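PDB 5WLH: LbaCas13a H328A (C2c2) from Lachnospiraceae bacterium NK4A179, which binds a CRISPR guide RNA, held here as its precursor, and probably uses it to direct cleavage of RNA, cutting at A. Local coordinates for residues A[52-57]-A[241-246]; A[60-65]-A[234-239]. All blocks are in the same frame, centred on the assembly; numbering follows the deposited sequence.

Contact 1: residues A[52-57]-A[241-246]; sequences EDRDRY and RSIKNM. With nucleotides of chain B.
The aliphatic chain of Lys244 runs across the guanidinium of Arg54, lying over one of its faces. Lys244 CB sits over the centre of that face, while its CD approaches Arg54 NH1 to 3.6 Å. With CG anti to the backbone N (chi1 -167°), the Arg54 chain starts straight and then bends at chi3, which turns the flat group against the lysine methylenes. This is the tightly packed part, where Arg54 is buried. Ile243 lies alongside, pointing back the other way, its CG2 4.2 Å from Arg54 CD, and both side chains lean on Leu37 of strand 33-39. No direct hydrogen bond joins the segments; the guanidinium is held instead by Ser240 at NE, by a salt bridge from NH1 to Asp51, and by a tilted salt bridge from NH2 to Asp55 OD1 (3.1 Å), met from above the carboxylate plane.

The looser side begins at the end of the partly exposed lysine. One water accepts from both Arg54 NH2 (3.0 Å) and Lys244 NZ (2.9 Å), linking two like-charged groups that do not themselves touch. Behind this interface, the helix end is finished by Asn245, whose ND2 donates to Arg241 O at 3.0 Å, while its own N reaches the same oxygen from the opposite face. The same turn meets the RNA: O2' of C12 of chain B donates to Ser242 O at 2.6 Å, and Arg241 NH1 makes a weak bond at its guanidinium edge to O3' of A13 of chain B. A helix end whose last turn is tied by an asparagine side chain, backed by a second helix and contacting a ribose hydroxyl and the RNA backbone, is consistent with the guide-RNA-binding surface of Cas13a enzymes.

Contact 2: residues A[60-65]-A[234-239]; sequences SRLKSS and RAKSQV. With nucleotides of chain B.
This is an antiparallel helix-helix contact, mostly apolar at its centre, between the later part of helix 51-64 and the start of helix 233-244 on the RNA-binding side of the protein. The axes of the two short segments approach to 10.3 Å, with 163° between their N-to-C directions. Leu62 carries the apolar contact: its CD1 touches Ala235 CB at 3.6 Å and lies as close to Lys236 N, while CD2 also reaches the alanine methyl. Farther out, the chains of Lys63 and Lys236 run nearly perpendicular. Lys63 carries bends at chi2 and chi4, and its NZ arrives 3.3 Å from Lys236 CD. The two ammonium groups stand 4.0 Å apart, a closeness probably eased by their other partners: Lys63 NZ bonds to Tyr231 O and Lys236 NZ forms a salt bridge with Glu123.

From the flank of the same helix, Arg234 extends to the phosphate of A20 of chain B, whose P lies in the guanidinium plane at its edge. Its NE makes weak bonds to OP1 (3.2 Å) and OP2 (3.4 Å) of that nucleotide, and its NH1 forms a salt bridge with Glu228. With a leucine in its place, this phosphate would probably lose a positive partner and Glu228 its mate. An antiparallel helix pair with one flank turned to the phosphate backbone suits the largely helical guide-binding part of Cas13a.

Contacts 1 and 2 are successive points of one antiparallel pairing: helix 51-64 runs from contact 1 to contact 2, whereas helix 233-244 passes them in the reverse order. Their centres are about 11 Å apart, and lie about 31 and 34 Å from the centre of the chain, so both lie well away from that centre. A13 of chain B connects them, since it is touched by Arg241 in contact 1 and by Gln238 in contact 2, whose NE2 lies 3.5 Å from its O2'. Helix 233-244 thereby faces the guide RNA along both contacts, with C12 and G22 near its end and A20 near its start, while helix 51-64 packs behind it.

Contact 1: residues A[52-57]-A[241-246]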
loop_
_atom_site.group_PDB
_atom_site.type_symbol
_atom_site.label_atom_id
_atom_site.label_comp_id
_atom_site.label_asym_id
_atom_site.label_seq_id
_atom_site.Cartn_x
_atom_site.Cartn_y
_atom_site.Cartn_z
ATOM N N GLU A 52 -6.059 -31.083 19.513
ATOM C CA GLU A 52 -5.695 -31.016 20.923
ATOM C C GLU A 52 -4.593 -29.994 21.161
ATOM O O GLU A 52 -4.665 -29.207 22.116
ATOM C CB GLU A 52 -5.274 -32.403 21.422
ATOM C CG GLU A 52 -4.155 -32.407 22.453
ATOM C CD GLU A 52 -4.654 -32.186 23.877
ATOM O OE1 GLU A 52 -3.881 -32.448 24.824
ATOM O OE2 GLU A 52 -5.815 -31.751 24.051
ATOM N N ASP A 53 -3.576 -29.965 20.285
ATOM C CA ASP A 53 -2.478 -29.030 20.471
ATOM C C ASP A 53 -2.909 -27.586 20.209
ATOM O O ASP A 53 -2.422 -26.663 20.873
ATOM C CB ASP A 53 -1.306 -29.423 19.573
ATOM C CG ASP A 53 -0.581 -30.649 20.091
ATOM O OD1 ASP A 53 -0.958 -31.108 21.193
ATOM O OD2 ASP A 53 0.342 -31.155 19.414
ATOM N N ARG A 54 -3.800 -27.371 19.239
ATOM C CA ARG A 54 -4.395 -26.047 19.056
ATOM C C ARG A 54 -5.115 -25.611 20.325
ATOM O O ARG A 54 -4.910 -24.495 20.817
ATOM C CB ARG A 54 -5.374 -26.057 17.877
ATOM C CG ARG A 54 -5.822 -24.657 17.412
ATOM C CD ARG A 54 -7.126 -24.682 16.601
ATOM N NE ARG A 54 -8.159 -25.387 17.342
ATOM C CZ ARG A 54 -8.693 -26.543 16.985
ATOM N NH1 ARG A 54 -8.328 -27.131 15.852
ATOM N NH2 ARG A 54 -9.598 -27.108 17.768
ATOM N N ASP A 55 -5.970 -26.489 20.856
ATOM C CA ASP A 55 -6.681 -26.209 22.100
ATOM C C ASP A 55 -5.709 -25.878 23.218
ATOM O O ASP A 55 -5.851 -24.851 23.888
ATOM C CB ASP A 55 -7.550 -27.406 22.485
ATOM C CG ASP A 55 -8.778 -27.535 21.625
ATOM O OD1 ASP A 55 -9.049 -26.610 20.823
ATOM O OD2 ASP A 55 -9.482 -28.561 21.740
ATOM N N ARG A 56 -4.704 -26.737 23.423
ATOM C CA ARG A 56 -3.760 -26.546 24.518
ATOM C C ARG A 56 -2.911 -25.306 24.306
ATOM O O ARG A 56 -2.534 -24.634 25.275
ATOM C CB ARG A 56 -2.859 -27.778 24.665
ATOM C CG ARG A 56 -1.715 -27.601 25.665
ATOM C CD ARG A 56 -0.337 -27.863 25.041
ATOM N NE ARG A 56 0.223 -26.691 24.361
ATOM C CZ ARG A 56 1.097 -25.851 24.908
ATOM N NH1 ARG A 56 1.514 -26.043 26.156
ATOM N NH2 ARG A 56 1.553 -24.815 24.214
ATOM N N TYR A 57 -2.581 -25.001 23.049
ATOM C CA TYR A 57 -1.811 -23.800 22.769
ATOM C C TYR A 57 -2.581 -22.553 23.189
ATOM O O TYR A 57 -2.017 -21.643 23.809
ATOM C CB TYR A 57 -1.451 -23.747 21.282
ATOM C CG TYR A 57 -0.851 -22.437 20.884
ATOM C CD1 TYR A 57 0.506 -22.205 21.023
ATOM C CD2 TYR A 57 -1.651 -21.412 20.400
ATOM C CE1 TYR A 57 1.054 -20.988 20.669
ATOM C CE2 TYR A 57 -1.116 -20.205 20.048
ATOM C CZ TYR A 57 0.234 -19.998 20.185
ATOM O OH TYR A 57 0.753 -18.776 19.833
ATOM N N ARG A 241 -12.199 -22.723 18.980
ATOM C CA ARG A 241 -13.245 -23.073 18.031
ATOM C C ARG A 241 -13.445 -21.979 16.992
ATOM O O ARG A 241 -13.735 -22.276 15.826
ATOM C CB ARG A 241 -14.553 -23.351 18.770
ATOM C CG ARG A 241 -15.737 -23.556 17.856
ATOM C CD ARG A 241 -16.976 -24.012 18.619
ATOM N NE ARG A 241 -18.099 -24.149 17.704
ATOM C CZ ARG A 241 -18.897 -23.141 17.368
ATOM N NH1 ARG A 241 -18.692 -21.933 17.892
ATOM N NH2 ARG A 241 -19.895 -23.338 16.523
ATOM N N SER A 242 -13.328 -20.706 17.398
ATOM C CA SER A 242 -13.470 -19.627 16.420
ATOM C C SER A 242 -12.356 -19.673 15.384
ATOM O O SER A 242 -12.585 -19.320 14.215
ATOM C CB SER A 242 -13.510 -18.260 17.122
ATOM O OG SER A 242 -12.234 -17.802 17.509
ATOM N N ILE A 243 -11.149 -20.090 15.786
ATOM C CA ILE A 243 -10.060 -20.263 14.827
ATOM C C ILE A 243 -10.387 -21.391 13.870
ATOM O O ILE A 243 -10.244 -21.261 12.644
ATOM C CB ILE A 243 -8.733 -20.536 15.555
ATOM C CG1 ILE A 243 -8.210 -19.281 16.263
ATOM C CG2 ILE A 243 -7.695 -21.099 14.580
ATOM C CD1 ILE A 243 -7.044 -19.567 17.206
ATOM N N LYS A 244 -10.861 -22.513 14.415
ATOM C CA LYS A 244 -11.085 -23.689 13.586
ATOM C C LYS A 244 -12.162 -23.439 12.544
ATOM O O LYS A 244 -12.129 -24.030 11.459
ATOM C CB LYS A 244 -11.457 -24.878 14.466
ATOM C CG LYS A 244 -11.276 -26.207 13.768
ATOM C CD LYS A 244 -11.721 -27.353 14.660
ATOM C CE LYS A 244 -11.553 -28.690 13.945
ATOM N NZ LYS A 244 -12.267 -29.767 14.661
ATOM N N ASN A 245 -13.109 -22.556 12.839
ATOM C CA ASN A 245 -14.196 -22.268 11.926
ATOM C C ASN A 245 -13.913 -21.097 10.997
ATOM O O ASN A 245 -14.805 -20.702 10.245
ATOM C CB ASN A 245 -15.474 -22.011 12.711
ATOM C CG ASN A 245 -16.125 -23.295 13.145
ATOM O OD1 ASN A 245 -16.820 -23.929 12.365
ATOM N ND2 ASN A 245 -15.886 -23.697 14.376
ATOM N N MET A 246 -12.707 -20.548 11.019
ATOM C CA MET A 246 -12.387 -19.488 10.072
ATOM C C MET A 246 -12.455 -20.025 8.640
ATOM O O MET A 246 -12.357 -21.225 8.393
ATOM C CB MET A 246 -11.011 -18.893 10.376
ATOM C CG MET A 246 -11.035 -17.879 11.542
ATOM S SD MET A 246 -9.463 -17.006 11.781
ATOM C CE MET A 246 -8.355 -18.409 11.630
ATOM P P C B 12 -18.091 -15.521 8.625
ATOM O OP1 C B 12 -18.853 -16.607 7.935
ATOM O OP2 C B 12 -18.744 -14.284 9.127
ATOM O "O5'" C B 12 -17.272 -16.141 9.834
ATOM C "C5'" C B 12 -16.600 -17.377 9.681
ATOM C "C4'" C B 12 -15.889 -17.747 10.952
ATOM O "O4'" C B 12 -14.808 -16.812 11.193
ATOM C "C3'" C B 12 -16.730 -17.646 12.221
ATOM O "O3'" C B 12 -17.618 -18.738 12.419
ATOM C "C2'" C B 12 -15.664 -17.523 13.287
ATOM O "O2'" C B 12 -15.031 -18.774 13.480
ATOM C "C1'" C B 12 -14.675 -16.595 12.594
ATOM N N1 C B 12 -14.993 -15.188 12.919
ATOM C C2 C B 12 -14.547 -14.745 14.167
ATOM O O2 C B 12 -13.899 -15.513 14.898
ATOM N N3 C B 12 -14.809 -13.485 14.536
ATOM C C4 C B 12 -15.512 -12.694 13.722
ATOM N N4 C B 12 -15.748 -11.455 14.166
ATOM C C5 C B 12 -16.010 -13.110 12.438
ATOM C C6 C B 12 -15.740 -14.381 12.096
ATOM P P A B 13 -18.994 -18.521 13.220
ATOM O OP1 A B 13 -19.710 -19.809 13.187
ATOM O OP2 A B 13 -19.702 -17.282 12.809
ATOM O "O5'" A B 13 -18.515 -18.192 14.703
ATOM C "C5'" A B 13 -17.742 -19.124 15.448
ATOM C "C4'" A B 13 -17.345 -18.532 16.782
ATOM O "O4'" A B 13 -16.522 -17.363 16.563
ATOM C "C3'" A B 13 -18.492 -18.009 17.621
ATOM O "O3'" A B 13 -19.164 -19.033 18.330
ATOM C "C2'" A B 13 -17.811 -16.984 18.507
ATOM O "O2'" A B 13 -17.077 -17.638 19.534
ATOM C "C1'" A B 13 -16.817 -16.376 17.527
ATOM N N9 A B 13 -17.357 -15.193 16.833
ATOM C C8 A B 13 -17.778 -15.075 15.522
ATOM N N7 A B 13 -18.167 -13.852 15.210
ATOM C C5 A B 13 -18.002 -13.135 16.392
ATOM C C6 A B 13 -18.246 -11.790 16.732
ATOM N N6 A B 13 -18.721 -10.876 15.883
ATOM N N1 A B 13 -17.982 -11.419 17.999
ATOM C C2 A B 13 -17.499 -12.320 18.867
ATOM N N3 A B 13 -17.216 -13.603 18.668
ATOM C C4 A B 13 -17.497 -13.943 17.390
ATOM P P G B 22 -8.560 -10.817 21.797
ATOM O OP1 G B 22 -7.230 -10.792 22.468
ATOM O OP2 G B 22 -9.074 -9.586 21.137
ATOM O "O5'" G B 22 -8.485 -11.947 20.690
ATOM C "C5'" G B 22 -8.249 -13.288 21.065
ATOM C "C4'" G B 22 -8.509 -14.189 19.893
ATOM O "O4'" G B 22 -9.913 -14.121 19.523
ATOM C "C3'" G B 22 -7.797 -13.802 18.613
ATOM O "O3'" G B 22 -6.425 -14.145 18.598
ATOM C "C2'" G B 22 -8.639 -14.510 17.561
ATOM O "O2'" G B 22 -8.385 -15.902 17.567
ATOM C "C1'" G B 22 -10.042 -14.282 18.119
ATOM N N9 G B 22 -10.620 -13.059 17.557
ATOM C C8 G B 22 -10.804 -11.842 18.169
ATOM N N7 G B 22 -11.319 -10.940 17.379
ATOM C C5 G B 22 -11.464 -11.618 16.165
ATOM C C6 G B 22 -11.975 -11.179 14.922
ATOM O O6 G B 22 -12.411 -10.072 14.638
ATOM N N1 G B 22 -11.952 -12.190 13.956
ATOM C C2 G B 22 -11.490 -13.459 14.148
ATOM N N2 G B 22 -11.545 -14.271 13.082
ATOM N N3 G B 22 -11.005 -13.884 15.303
ATOM C C4 G B 22 -11.026 -12.914 16.246
HETATM O O HOH W 1 -11.789 -29.169 17.452
#

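Contact 2: residues A[60-65]-A[234-239]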
loop_
_atom_site.group_PDB
_atom_site.type_symbol
_atom_site.label_atom_id
_atom_site.label_comp_id
_atom_site.label_asym_id
_atom_site.label_seq_id
_atom_site.Cartn_x
_atom_site.Cartn_y
_atom_site.Cartn_z
ATOM N N SER A 60 -2.723 -22.427 27.005
ATOM C CA SER A 60 -1.450 -22.025 27.592
ATOM C C SER A 60 -1.199 -20.530 27.422
ATOM O O SER A 60 -0.689 -19.873 28.336
ATOM C CB SER A 60 -0.307 -22.831 26.974
ATOM O OG SER A 60 0.872 -22.047 26.935
ATOM N N ARG A 61 -1.541 -19.975 26.255
ATOM C CA ARG A 61 -1.346 -18.545 26.036
ATOM C C ARG A 61 -2.256 -17.717 26.935
ATOM O O ARG A 61 -1.871 -16.626 27.373
ATOM C CB ARG A 61 -1.593 -18.195 24.571
ATOM C CG ARG A 61 -0.516 -18.705 23.618
ATOM C CD ARG A 61 0.692 -17.780 23.608
ATOM N NE ARG A 61 0.293 -16.375 23.563
ATOM C CZ ARG A 61 0.788 -15.426 24.353
ATOM N NH1 ARG A 61 0.356 -14.173 24.237
ATOM N NH2 ARG A 61 1.708 -15.729 25.262
ATOM N N LEU A 62 -3.456 -18.223 27.219
ATOM C CA LEU A 62 -4.385 -17.507 28.088
ATOM C C LEU A 62 -3.875 -17.469 29.523
ATOM O O LEU A 62 -3.786 -16.396 30.134
ATOM C CB LEU A 62 -5.760 -18.162 28.018
ATOM C CG LEU A 62 -6.475 -17.830 26.708
ATOM C CD1 LEU A 62 -7.776 -18.592 26.589
ATOM C CD2 LEU A 62 -6.702 -16.313 26.606
ATOM N N LYS A 63 -3.531 -18.629 30.076
ATOM C CA LYS A 63 -3.046 -18.701 31.448
ATOM C C LYS A 63 -1.677 -18.054 31.632
ATOM O O LYS A 63 -1.216 -17.942 32.773
ATOM C CB LYS A 63 -3.038 -20.161 31.899
ATOM C CG LYS A 63 -4.428 -20.663 32.285
ATOM C CD LYS A 63 -5.268 -19.514 32.875
ATOM C CE LYS A 63 -6.686 -19.941 33.225
ATOM N NZ LYS A 63 -7.624 -19.575 32.138
ATOM N N SER A 64 -1.034 -17.618 30.546
ATOM C CA SER A 64 0.181 -16.816 30.659
ATOM C C SER A 64 -0.072 -15.542 31.458
ATOM O O SER A 64 0.705 -15.189 32.352
ATOM C CB SER A 64 0.703 -16.468 29.266
ATOM O OG SER A 64 2.033 -16.909 29.087
ATOM N N SER A 65 -1.163 -14.842 31.148
ATOM C CA SER A 65 -1.457 -13.528 31.708
ATOM C C SER A 65 -1.960 -13.575 33.147
ATOM O O SER A 65 -2.180 -12.510 33.737
ATOM C CB SER A 65 -2.490 -12.816 30.828
ATOM O OG SER A 65 -3.103 -11.735 31.514
ATOM N N ARG A 234 -14.343 -16.900 28.898
ATOM C CA ARG A 234 -14.868 -16.714 27.547
ATOM C C ARG A 234 -13.896 -17.249 26.500
ATOM O O ARG A 234 -14.265 -18.080 25.663
ATOM C CB ARG A 234 -15.157 -15.236 27.293
ATOM C CG ARG A 234 -16.413 -14.743 27.984
ATOM C CD ARG A 234 -16.478 -13.229 28.007
ATOM N NE ARG A 234 -17.711 -12.801 28.667
ATOM C CZ ARG A 234 -17.908 -12.873 29.981
ATOM N NH1 ARG A 234 -16.950 -13.353 30.762
ATOM N NH2 ARG A 234 -19.064 -12.477 30.511
ATOM N N ALA A 235 -12.647 -16.781 26.539
ATOM C CA ALA A 235 -11.676 -17.170 25.517
ATOM C C ALA A 235 -11.370 -18.659 25.584
ATOM O O ALA A 235 -11.216 -19.311 24.540
ATOM C CB ALA A 235 -10.398 -16.350 25.671
ATOM N N LYS A 236 -11.287 -19.218 26.801
ATOM C CA LYS A 236 -10.985 -20.640 26.949
ATOM C C LYS A 236 -12.026 -21.523 26.289
ATOM O O LYS A 236 -11.704 -22.631 25.847
ATOM C CB LYS A 236 -10.878 -21.023 28.427
ATOM C CG LYS A 236 -9.558 -20.680 29.088
ATOM C CD LYS A 236 -9.222 -21.706 30.176
ATOM C CE LYS A 236 -10.481 -22.296 30.807
ATOM N NZ LYS A 236 -11.244 -21.307 31.619
ATOM N N SER A 237 -13.279 -21.090 26.264
ATOM C CA SER A 237 -14.333 -21.875 25.660
ATOM C C SER A 237 -14.604 -21.491 24.212
ATOM O O SER A 237 -15.352 -22.199 23.540
ATOM C CB SER A 237 -15.623 -21.751 26.483
ATOM O OG SER A 237 -16.220 -20.480 26.314
ATOM N N GLN A 238 -14.014 -20.408 23.712
ATOM C CA GLN A 238 -14.461 -19.913 22.413
ATOM C C GLN A 238 -13.354 -19.667 21.387
ATOM O O GLN A 238 -13.612 -19.785 20.187
ATOM C CB GLN A 238 -15.262 -18.626 22.610
ATOM C CG GLN A 238 -16.610 -18.861 23.284
ATOM C CD GLN A 238 -17.349 -17.574 23.544
ATOM O OE1 GLN A 238 -18.286 -17.540 24.335
ATOM N NE2 GLN A 238 -16.935 -16.503 22.872
ATOM N N VAL A 239 -12.148 -19.292 21.819
ATOM C CA VAL A 239 -11.146 -18.813 20.864
ATOM C C VAL A 239 -10.719 -19.937 19.924
ATOM O O VAL A 239 -10.662 -19.758 18.700
ATOM C CB VAL A 239 -9.933 -18.198 21.586
ATOM C CG1 VAL A 239 -8.710 -18.124 20.641
ATOM C CG2 VAL A 239 -10.245 -16.816 22.099
ATOM P P A B 20 -19.223 -11.349 25.645
ATOM O OP1 A B 20 -18.476 -12.624 25.593
ATOM O OP2 A B 20 -19.633 -10.685 26.906
ATOM O "O5'" A B 20 -18.363 -10.299 24.826
ATOM C "C5'" A B 20 -17.755 -10.660 23.599
ATOM C "C4'" A B 20 -17.210 -9.444 22.902
ATOM O "O4'" A B 20 -18.295 -8.562 22.527
ATOM C "C3'" A B 20 -16.316 -8.558 23.737
ATOM O "O3'" A B 20 -15.013 -9.072 23.882
ATOM C "C2'" A B 20 -16.390 -7.238 22.984
ATOM O "O2'" A B 20 -15.620 -7.299 21.790
ATOM C "C1'" A B 20 -17.867 -7.219 22.601
ATOM N N9 A B 20 -18.669 -6.540 23.638
ATOM C C8 A B 20 -19.380 -7.103 24.672
ATOM N N7 A B 20 -19.972 -6.219 25.440
ATOM C C5 A B 20 -19.633 -4.999 24.868
ATOM C C6 A B 20 -19.936 -3.671 25.203
ATOM N N6 A B 20 -20.693 -3.313 26.235
ATOM N N1 A B 20 -19.428 -2.698 24.431
ATOM C C2 A B 20 -18.660 -3.033 23.388
ATOM N N3 A B 20 -18.295 -4.244 22.978
ATOM C C4 A B 20 -18.824 -5.186 23.767
ATOM P P A B 14 -20.737 -18.897 18.572
ATOM O OP1 A B 14 -21.108 -20.098 19.360
ATOM O OP2 A B 14 -21.474 -18.624 17.322
ATOM O "O5'" A B 14 -20.836 -17.596 19.476
ATOM C "C5'" A B 14 -20.258 -17.575 20.774
ATOM C "C4'" A B 14 -20.391 -16.209 21.388
ATOM O "O4'" A B 14 -19.729 -15.232 20.552
ATOM C "C3'" A B 14 -21.808 -15.681 21.524
ATOM O "O3'" A B 14 -22.416 -16.152 22.705
ATOM C "C2'" A B 14 -21.605 -14.178 21.552
ATOM O "O2'" A B 14 -21.162 -13.788 22.849
ATOM C "C1'" A B 14 -20.422 -14.010 20.602
ATOM N N9 A B 14 -20.805 -13.633 19.232
ATOM C C8 A B 14 -20.844 -14.456 18.135
ATOM N N7 A B 14 -21.190 -13.818 17.059
ATOM C C5 A B 14 -21.369 -12.510 17.458
ATOM C C6 A B 14 -21.729 -11.349 16.762
ATOM N N6 A B 14 -21.984 -11.335 15.443
ATOM N N1 A B 14 -21.819 -10.201 17.464
ATOM C C2 A B 14 -21.560 -10.207 18.776
ATOM N N3 A B 14 -21.208 -11.245 19.536
ATOM C C4 A B 14 -21.130 -12.376 18.809
ATOM P P A B 13 -18.994 -18.521 13.220
ATOM O OP1 A B 13 -19.710 -19.809 13.187
ATOM O OP2 A B 13 -19.702 -17.282 12.809
ATOM O "O5'" A B 13 -18.515 -18.192 14.703
ATOM C "C5'" A B 13 -17.742 -19.124 15.448
ATOM C "C4'" A B 13 -17.345 -18.532 16.782
ATOM O "O4'" A B 13 -16.522 -17.363 16.563
ATOM C "C3'" A B 13 -18.492 -18.009 17.621
ATOM O "O3'" A B 13 -19.164 -19.033 18.330
ATOM C "C2'" A B 13 -17.811 -16.984 18.507
ATOM O "O2'" A B 13 -17.077 -17.638 19.534
ATOM C "C1'" A B 13 -16.817 -16.376 17.527
ATOM N N9 A B 13 -17.357 -15.193 16.833
ATOM C C8 A B 13 -17.778 -15.075 15.522
ATOM N N7 A B 13 -18.167 -13.852 15.210
ATOM C C5 A B 13 -18.002 -13.135 16.392
ATOM C C6 A B 13 -18.246 -11.790 16.732
ATOM N N6 A B 13 -18.721 -10.876 15.883
ATOM N N1 A B 13 -17.982 -11.419 17.999
ATOM C C2 A B 13 -17.499 -12.320 18.867
ATOM N N3 A B 13 -17.216 -13.603 18.668
ATOM C C4 A B 13 -17.497 -13.943 17.390
#